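Local coordinates for protein N-alpha-acetyltransferase (Sulfolobus solfataricus P2, PDB 4R3L) that transfers an acetyl group from acetyl-CoA to the free alpha-amino group at protein N-termini, preferring those that begin with serine, at residues A[121-131]-A[156-167]. Numbering follows the deposited sequence.
Sequences AEEIYLEVRVS and DGEDAYLMARPL
Strands 123-129 and 160-166 run antiparallel, their axes 4.4 Å apart at closest approach and 152° between directions. I124, L126 and V128 form hydrogen-bonded pairs with R165, M163 and Y161, each joined by two backbone bonds; L167 N to E122 O and a longer bond, V130 N to D159 O (3.3 Å), extend the pairing at either end. These six side chains share one face: V128 CG1 rests 3.8 Å from M163 SD, and I124 CG2 meets the aliphatic CG of R165, whose guanidinium turns back to P166 O and L142 O. Helices 103-119 and 133-141 cover this face, which suits the apolar I124, L126, V128 and M163. The other face carries Y125, E127, L162 and A164. The small A164 lets its CB pack directly on Y125 CB (3.7 Å), while L162 CD2 reaches the Y125 ring at CD1 (3.7 Å); that ring stacks on H88 and its OH bonds E71.

At the end of the pair, V130, just past its strand, sets CG1 over the centre of the Y161 ring in a CH-pi contact, 14° off the normal, and a water joins V130 O to Y161 OH. The R129 chain, extended from CG to NE, carries NH1 into a salt-bridge network where two acidic residues pair with one arginine nitrogen: D156 OD1 (3.1 Å) and E158 OE2 (2.5 Å), both near the guanidinium plane. The E158 chain, extended with CG anti to its backbone N (chi1 -174°), also brings OE1 to S131 OG (2.5 Å). D156 OD1 accepts from E158 N too, from the opposite face of its carboxylate, closing an Asx turn.

E127, which together with H88 can bind zinc, here hydrogen-bonds H88 through OE1 and touches coenzyme A and the bound peptide, placing this antiparallel pair of the GNAT fold's central sheet at the acetyl-transfer site.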
loop_
_atom_site.group_PDB
_atom_site.type_symbol
_atom_site.label_atom_id
_atom_site.label_comp_id
_atom_site.label_asym_id
_atom_site.label_seq_id
_atom_site.Cartn_x
_atom_site.Cartn_y
_atom_site.Cartn_z
ATOM N N ALA A 121 -5.874 12.312 6.300
ATOM C CA ALA A 121 -4.986 11.448 7.061
ATOM C C ALA A 121 -3.802 12.218 7.646
ATOM O O ALA A 121 -3.256 13.125 7.006
ATOM C CB ALA A 121 -4.493 10.300 6.181
ATOM N N GLU A 122 -3.404 11.845 8.858
ATOM C CA GLU A 122 -2.297 12.493 9.558
ATOM C C GLU A 122 -1.057 11.595 9.539
ATOM O O GLU A 122 0.071 12.044 9.771
ATOM C CB GLU A 122 -2.733 12.842 10.997
ATOM C CG GLU A 122 -1.629 13.242 11.975
ATOM C CD GLU A 122 -0.978 12.044 12.658
ATOM O OE1 GLU A 122 -1.561 10.938 12.613
ATOM O OE2 GLU A 122 0.122 12.209 13.231
ATOM N N GLU A 123 -1.267 10.311 9.240
ATOM C CA GLU A 123 -0.155 9.385 9.099
ATOM C C GLU A 123 -0.469 8.331 8.049
ATOM O O GLU A 123 -1.628 8.100 7.726
ATOM C CB GLU A 123 0.172 8.717 10.432
ATOM C CG GLU A 123 -0.933 7.831 11.002
ATOM C CD GLU A 123 -0.368 6.727 11.880
ATOM O OE1 GLU A 123 0.477 5.959 11.373
ATOM O OE2 GLU A 123 -0.743 6.631 13.069
ATOM N N ILE A 124 0.572 7.720 7.496
ATOM C CA ILE A 124 0.396 6.593 6.592
ATOM C C ILE A 124 1.187 5.456 7.198
ATOM O O ILE A 124 2.267 5.675 7.732
ATOM C CB ILE A 124 0.870 6.894 5.137
ATOM C CG1 ILE A 124 0.804 5.633 4.275
ATOM C CG2 ILE A 124 2.311 7.417 5.112
ATOM C CD1 ILE A 124 1.045 5.863 2.796
ATOM N N TYR A 125 0.644 4.246 7.164
ATOM C CA TYR A 125 1.415 3.112 7.629
ATOM C C TYR A 125 1.096 1.846 6.853
ATOM O O TYR A 125 0.165 1.803 6.038
ATOM C CB TYR A 125 1.179 2.875 9.124
ATOM C CG TYR A 125 -0.158 2.246 9.461
ATOM C CD1 TYR A 125 -0.250 0.900 9.784
ATOM C CD2 TYR A 125 -1.321 2.999 9.460
ATOM C CE1 TYR A 125 -1.448 0.324 10.107
ATOM C CE2 TYR A 125 -2.543 2.424 9.787
ATOM C CZ TYR A 125 -2.596 1.088 10.104
ATOM O OH TYR A 125 -3.798 0.508 10.421
ATOM N N LEU A 126 1.887 0.817 7.119
ATOM C CA LEU A 126 1.775 -0.443 6.411
ATOM C C LEU A 126 2.480 -1.514 7.206
ATOM O O LEU A 126 3.210 -1.214 8.154
ATOM C CB LEU A 126 2.382 -0.329 5.010
ATOM C CG LEU A 126 3.841 0.146 4.985
ATOM C CD1 LEU A 126 4.867 -0.992 5.165
ATOM C CD2 LEU A 126 4.135 0.930 3.716
ATOM N N GLU A 127 2.276 -2.757 6.799
ATOM C CA GLU A 127 3.009 -3.883 7.359
ATOM C C GLU A 127 3.925 -4.475 6.285
ATOM O O GLU A 127 3.543 -4.540 5.118
ATOM C CB GLU A 127 2.039 -4.943 7.885
ATOM C CG GLU A 127 1.336 -4.583 9.190
ATOM C CD GLU A 127 0.110 -3.714 9.004
ATOM O OE1 GLU A 127 -0.502 -3.749 7.915
ATOM O OE2 GLU A 127 -0.256 -2.998 9.964
ATOM N N VAL A 128 5.136 -4.899 6.644
ATOM C CA VAL A 128 5.991 -5.550 5.642
ATOM C C VAL A 128 6.754 -6.735 6.259
ATOM O O VAL A 128 7.218 -6.630 7.380
ATOM C CB VAL A 128 6.977 -4.535 5.015
ATOM C CG1 VAL A 128 7.824 -3.858 6.079
ATOM C CG2 VAL A 128 7.850 -5.195 3.960
ATOM N N ARG A 129 6.839 -7.861 5.547
ATOM C CA ARG A 129 7.612 -9.013 6.036
ATOM C C ARG A 129 9.039 -8.597 6.363
ATOM O O ARG A 129 9.665 -7.886 5.590
ATOM C CB ARG A 129 7.635 -10.151 5.005
ATOM C CG ARG A 129 6.336 -10.903 4.867
ATOM C CD ARG A 129 6.472 -12.099 3.919
ATOM N NE ARG A 129 5.197 -12.785 3.716
ATOM C CZ ARG A 129 4.819 -13.879 4.375
ATOM N NH1 ARG A 129 5.625 -14.418 5.284
ATOM N NH2 ARG A 129 3.636 -14.439 4.129
ATOM N N VAL A 130 9.563 -9.039 7.500
ATOM C CA VAL A 130 10.933 -8.678 7.882
ATOM C C VAL A 130 11.983 -9.170 6.875
ATOM O O VAL A 130 13.108 -8.675 6.847
ATOM C CB VAL A 130 11.276 -9.218 9.285
ATOM C CG1 VAL A 130 10.376 -8.568 10.323
ATOM C CG2 VAL A 130 11.136 -10.743 9.323
ATOM N N SER A 131 11.615 -10.132 6.036
ATOM C CA SER A 131 12.533 -10.626 5.014
ATOM C C SER A 131 12.441 -9.840 3.695
ATOM O O SER A 131 13.269 -10.015 2.798
ATOM C CB SER A 131 12.274 -12.112 4.746
ATOM O OG SER A 131 10.916 -12.339 4.393
ATOM N N ASP A 156 2.232 -17.814 7.985
ATOM C CA ASP A 156 3.297 -18.769 8.245
ATOM C C ASP A 156 4.073 -18.459 9.529
ATOM O O ASP A 156 5.041 -19.145 9.849
ATOM C CB ASP A 156 4.262 -18.832 7.052
ATOM C CG ASP A 156 4.973 -17.510 6.789
ATOM O OD1 ASP A 156 4.584 -16.468 7.363
ATOM O OD2 ASP A 156 5.927 -17.516 5.986
ATOM N N GLY A 157 3.649 -17.435 10.263
ATOM C CA GLY A 157 4.311 -17.078 11.511
ATOM C C GLY A 157 5.366 -15.993 11.390
ATOM O O GLY A 157 5.881 -15.508 12.400
ATOM N N GLU A 158 5.698 -15.602 10.162
ATOM C CA GLU A 158 6.737 -14.590 9.970
ATOM C C GLU A 158 6.328 -13.262 10.597
ATOM O O GLU A 158 5.151 -12.886 10.573
ATOM C CB GLU A 158 7.059 -14.408 8.482
ATOM C CG GLU A 158 8.235 -13.470 8.252
ATOM C CD GLU A 158 8.708 -13.433 6.812
ATOM O OE1 GLU A 158 9.785 -12.840 6.567
ATOM O OE2 GLU A 158 8.009 -13.988 5.935
ATOM N N ASP A 159 7.294 -12.565 11.192
ATOM C CA ASP A 159 7.035 -11.260 11.793
ATOM C C ASP A 159 6.899 -10.170 10.721
ATOM O O ASP A 159 7.431 -10.317 9.623
ATOM C CB ASP A 159 8.148 -10.866 12.753
ATOM C CG ASP A 159 8.248 -11.786 13.951
ATOM O OD1 ASP A 159 7.212 -12.341 14.394
ATOM O OD2 ASP A 159 9.382 -11.930 14.453
ATOM N N ALA A 160 6.167 -9.106 11.054
ATOM C CA ALA A 160 6.080 -7.911 10.216
ATOM C C ALA A 160 6.661 -6.702 10.933
ATOM O O ALA A 160 6.564 -6.584 12.148
ATOM C CB ALA A 160 4.646 -7.619 9.834
ATOM N N TYR A 161 7.256 -5.796 10.169
ATOM C CA TYR A 161 7.500 -4.467 10.681
ATOM C C TYR A 161 6.267 -3.628 10.419
ATOM O O TYR A 161 5.772 -3.624 9.301
ATOM C CB TYR A 161 8.697 -3.802 9.998
ATOM C CG TYR A 161 10.046 -4.418 10.267
ATOM C CD1 TYR A 161 10.566 -4.472 11.551
ATOM C CD2 TYR A 161 10.827 -4.895 9.221
ATOM C CE1 TYR A 161 11.814 -5.022 11.788
ATOM C CE2 TYR A 161 12.072 -5.440 9.447
ATOM C CZ TYR A 161 12.561 -5.505 10.732
ATOM O OH TYR A 161 13.812 -6.057 10.948
ATOM N N LEU A 162 5.784 -2.906 11.422
ATOM C CA LEU A 162 4.824 -1.840 11.164
ATOM C C LEU A 162 5.627 -0.579 10.871
ATOM O O LEU A 162 6.314 -0.058 11.743
ATOM C CB LEU A 162 3.873 -1.611 12.340
ATOM C CG LEU A 162 2.576 -0.855 11.990
ATOM C CD1 LEU A 162 1.489 -1.137 13.015
ATOM C CD2 LEU A 162 2.783 0.652 11.896
ATOM N N MET A 163 5.560 -0.107 9.635
ATOM C CA MET A 163 6.318 1.070 9.259
ATOM C C MET A 163 5.352 2.219 9.052
ATOM O O MET A 163 4.262 2.029 8.506
ATOM C CB MET A 163 7.150 0.765 8.026
ATOM C CG MET A 163 8.179 -0.330 8.323
ATOM S SD MET A 163 9.381 -0.516 7.027
ATOM C CE MET A 163 10.258 1.043 7.166
ATOM N N ALA A 164 5.723 3.398 9.533
ATOM C CA ALA A 164 4.801 4.521 9.522
ATOM C C ALA A 164 5.523 5.835 9.328
ATOM O O ALA A 164 6.714 5.959 9.617
ATOM C CB ALA A 164 3.998 4.566 10.796
ATOM N N ARG A 165 4.790 6.821 8.849
ATOM C CA ARG A 165 5.325 8.175 8.849
ATOM C C ARG A 165 4.185 9.179 8.874
ATOM O O ARG A 165 3.090 8.901 8.370
ATOM C CB ARG A 165 6.226 8.406 7.637
ATOM C CG ARG A 165 5.579 8.111 6.308
ATOM C CD ARG A 165 6.285 8.874 5.185
ATOM N NE ARG A 165 5.900 10.279 5.195
ATOM C CZ ARG A 165 6.334 11.195 4.332
ATOM N NH1 ARG A 165 7.187 10.865 3.370
ATOM N NH2 ARG A 165 5.907 12.442 4.433
ATOM N N PRO A 166 4.425 10.344 9.487
ATOM C CA PRO A 166 3.439 11.427 9.444
ATOM C C PRO A 166 3.203 11.910 8.022
ATOM O O PRO A 166 4.068 11.743 7.151
ATOM C CB PRO A 166 4.089 12.532 10.292
ATOM C CG PRO A 166 5.109 11.826 11.132
ATOM C CD PRO A 166 5.619 10.718 10.270
ATOM N N LEU A 167 2.037 12.504 7.792
ATOM C CA LEU A 167 1.715 13.109 6.509
ATOM C C LEU A 167 1.743 14.620 6.651
ATOM O O LEU A 167 1.135 15.155 7.575
ATOM C CB LEU A 167 0.346 12.650 6.014
ATOM C CG LEU A 167 0.277 11.215 5.491
ATOM C CD1 LEU A 167 -1.121 10.878 5.070
ATOM C CD2 LEU A 167 1.246 11.056 4.324
HETATM O O HOH W 1 2.204 -16.405 5.078
HETATM O O HOH W 2 14.787 -7.341 8.778
#